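Local coordinates for protein catechol O-methyltransferase (Niastella koreensis, PDB 7CVW) that transfers a methyl group from S-adenosyl-L-methionine to either hydroxyl of catechol-like substrates such as protocatechuic acid, with magnesium as its preferred metal cofactor, at residues Q99-I102 / D103-G106. Sequence-based numbering, arbitrary orientation.
Sequences QKNI and DRAG
Asp103 accepts a hydrogen bond from Gln99, one turn earlier in helix 92-104, the helix of a beta-alpha-beta unit in this Rossmann-like methyltransferase; the helix ends in a Schellman motif at Gly106. Gln99 NE2 donates to Asp103 OD1 over 3.0 Å, on the syn side but 34° out of the carboxylate plane; the bend at chi2 (72°) carries the amide up to it. The same OD1 also bonds Thr108, tying the helix end to the turn leading into strand 111-115. Arg104 N continues the helical ladder to Lys100 O, while its side chain folds back at chi3 along Asn101, and NH1 gives a 2.8 Å bond to Asn101 OD1, which lies in the guanidinium plane although the amide plane is turned 46° from it. A water links the same NH1 to Asn101 O. The Asn101 amide is thus held at both ends, its ND2 bonding Ala68 O and Ser30 OG. Lys100 crosses obliquely at Arg104 NH2, with CE 3.2 Å from it; Lys100 NZ, a like charge, lies 4.2 Å from NH2. Ala105 N closes the last alpha-helical bond, to Asn101 O at 3.1 Å. Gly106, with positive phi, turns its N back to Asp103 O at 2.9 Å.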
ATOM      1  N   GLN A  99     -12.340  -9.658  22.699  1.00  9.19           N
ATOM      2  CA  GLN A  99     -11.547  -9.498  23.941  1.00  9.83           C
ATOM      3  C   GLN A  99     -10.835 -10.821  24.259  1.00 10.07           C
ATOM      4  O   GLN A  99      -9.640 -10.786  24.587  1.00 10.08           O
ATOM      5  CB  GLN A  99     -12.419  -9.080  25.112  1.00 10.39           C
ATOM      6  CG  GLN A  99     -11.598  -8.862  26.372  1.00 10.99           C
ATOM      7  CD  GLN A  99     -10.774  -7.600  26.288  1.00 11.05           C
ATOM      8  OE1 GLN A  99     -11.325  -6.515  26.117  1.00 12.50           O
ATOM      9  NE2 GLN A  99      -9.453  -7.735  26.335  1.00 11.95           N
ATOM     10  N   LYS A 100     -11.528 -11.946  24.113  1.00 10.93           N
ATOM     11  CA  LYS A 100     -10.929 -13.283  24.355  1.00 11.78           C
ATOM     12  C   LYS A 100      -9.765 -13.487  23.382  1.00 10.78           C
ATOM     13  O   LYS A 100      -8.714 -14.027  23.778  1.00 10.24           O
ATOM     14  CB  LYS A 100     -11.969 -14.388  24.185  1.00 14.07           C
ATOM     15  CG  LYS A 100     -11.478 -15.786  24.534  1.00 18.52           C
ATOM     16  CD  LYS A 100     -12.593 -16.816  24.547  1.00 23.23           C
ATOM     17  CE  LYS A 100     -12.150 -18.163  24.019  1.00 27.82           C
ATOM     18  NZ  LYS A 100     -12.838 -19.279  24.712  1.00 33.01           N
ATOM     19  N   ASN A 101      -9.937 -13.084  22.124  1.00  9.70           N
ATOM     20  CA  ASN A 101      -8.923 -13.311  21.068  1.00  9.91           C
ATOM     21  C   ASN A 101      -7.691 -12.432  21.321  1.00 10.37           C
ATOM     22  O   ASN A 101      -6.540 -12.884  21.102  1.00 10.17           O
ATOM     23  CB  ASN A 101      -9.542 -13.080  19.694  1.00  9.07           C
ATOM     24  CG  ASN A 101     -10.623 -14.079  19.338  1.00 10.08           C
ATOM     25  OD1 ASN A 101     -10.666 -15.192  19.872  1.00 10.46           O
ATOM     26  ND2 ASN A 101     -11.457 -13.722  18.376  1.00  8.91           N
ATOM     27  N   ILE A 102      -7.913 -11.197  21.762  1.00 10.68           N
ATOM     28  CA  ILE A 102      -6.829 -10.237  22.133  1.00 11.53           C
ATOM     29  C   ILE A 102      -6.069 -10.785  23.358  1.00 11.75           C
ATOM     30  O   ILE A 102      -4.838 -10.715  23.405  1.00 11.04           O
ATOM     31  CB  ILE A 102      -7.468  -8.860  22.409  1.00 13.37           C
ATOM     32  CG1 ILE A 102      -7.875  -8.145  21.114  1.00 16.29           C
ATOM     33  CG2 ILE A 102      -6.598  -8.002  23.333  1.00 13.36           C
ATOM     34  CD1 ILE A 102      -6.800  -7.951  20.101  1.00 19.22           C
ATOM     35  N   ASP A 103      -6.792 -11.357  24.311  1.00 11.89           N
ATOM     36  CA  ASP A 103      -6.189 -11.932  25.538  1.00 13.22           C
ATOM     37  C   ASP A 103      -5.303 -13.107  25.117  1.00 13.23           C
ATOM     38  O   ASP A 103      -4.162 -13.207  25.615  1.00 13.00           O
ATOM     39  CB  ASP A 103      -7.277 -12.332  26.534  1.00 14.28           C
ATOM     40  CG  ASP A 103      -8.070 -11.191  27.162  1.00 15.33           C
ATOM     41  OD1 ASP A 103      -7.683 -10.028  27.002  1.00 15.13           O
ATOM     42  OD2 ASP A 103      -9.096 -11.495  27.809  1.00 17.66           O
ATOM     43  N   ARG A 104      -5.794 -13.965  24.218  1.00 12.83           N
ATOM     44  CA  ARG A 104      -5.048 -15.152  23.741  1.00 12.75           C
ATOM     45  C   ARG A 104      -3.757 -14.663  23.081  1.00 13.64           C
ATOM     46  O   ARG A 104      -2.712 -15.328  23.240  1.00 14.40           O
ATOM     47  CB  ARG A 104      -5.872 -15.969  22.743  1.00 13.01           C
ATOM     48  CG  ARG A 104      -5.209 -17.278  22.335  1.00 13.22           C
ATOM     49  CD  ARG A 104      -5.981 -18.032  21.290  1.00 13.91           C
ATOM     50  NE  ARG A 104      -7.239 -18.488  21.844  1.00 13.35           N
ATOM     51  CZ  ARG A 104      -8.442 -17.942  21.624  1.00 14.19           C
ATOM     52  NH1 ARG A 104      -8.602 -16.916  20.803  1.00 13.64           N
ATOM     53  NH2 ARG A 104      -9.511 -18.448  22.212  1.00 15.20           N
ATOM     54  N   ALA A 105      -3.817 -13.551  22.344  1.00 13.02           N
ATOM     55  CA  ALA A 105      -2.649 -12.993  21.619  1.00 13.30           C
ATOM     56  C   ALA A 105      -1.697 -12.271  22.596  1.00 13.57           C
ATOM     57  O   ALA A 105      -0.638 -11.777  22.138  1.00 15.25           O
ATOM     58  CB  ALA A 105      -3.104 -12.080  20.516  1.00 13.05           C
ATOM     59  N   GLY A 106      -2.028 -12.170  23.884  1.00 12.69           N
ATOM     60  CA  GLY A 106      -1.184 -11.460  24.863  1.00 13.02           C
ATOM     61  C   GLY A 106      -1.221  -9.960  24.697  1.00 13.55           C
ATOM     62  O   GLY A 106      -0.251  -9.300  25.088  1.00 15.25           O
TER
HETATM   63  O   HOH W   1      -6.648 -15.185  19.468  1.00 11.44           O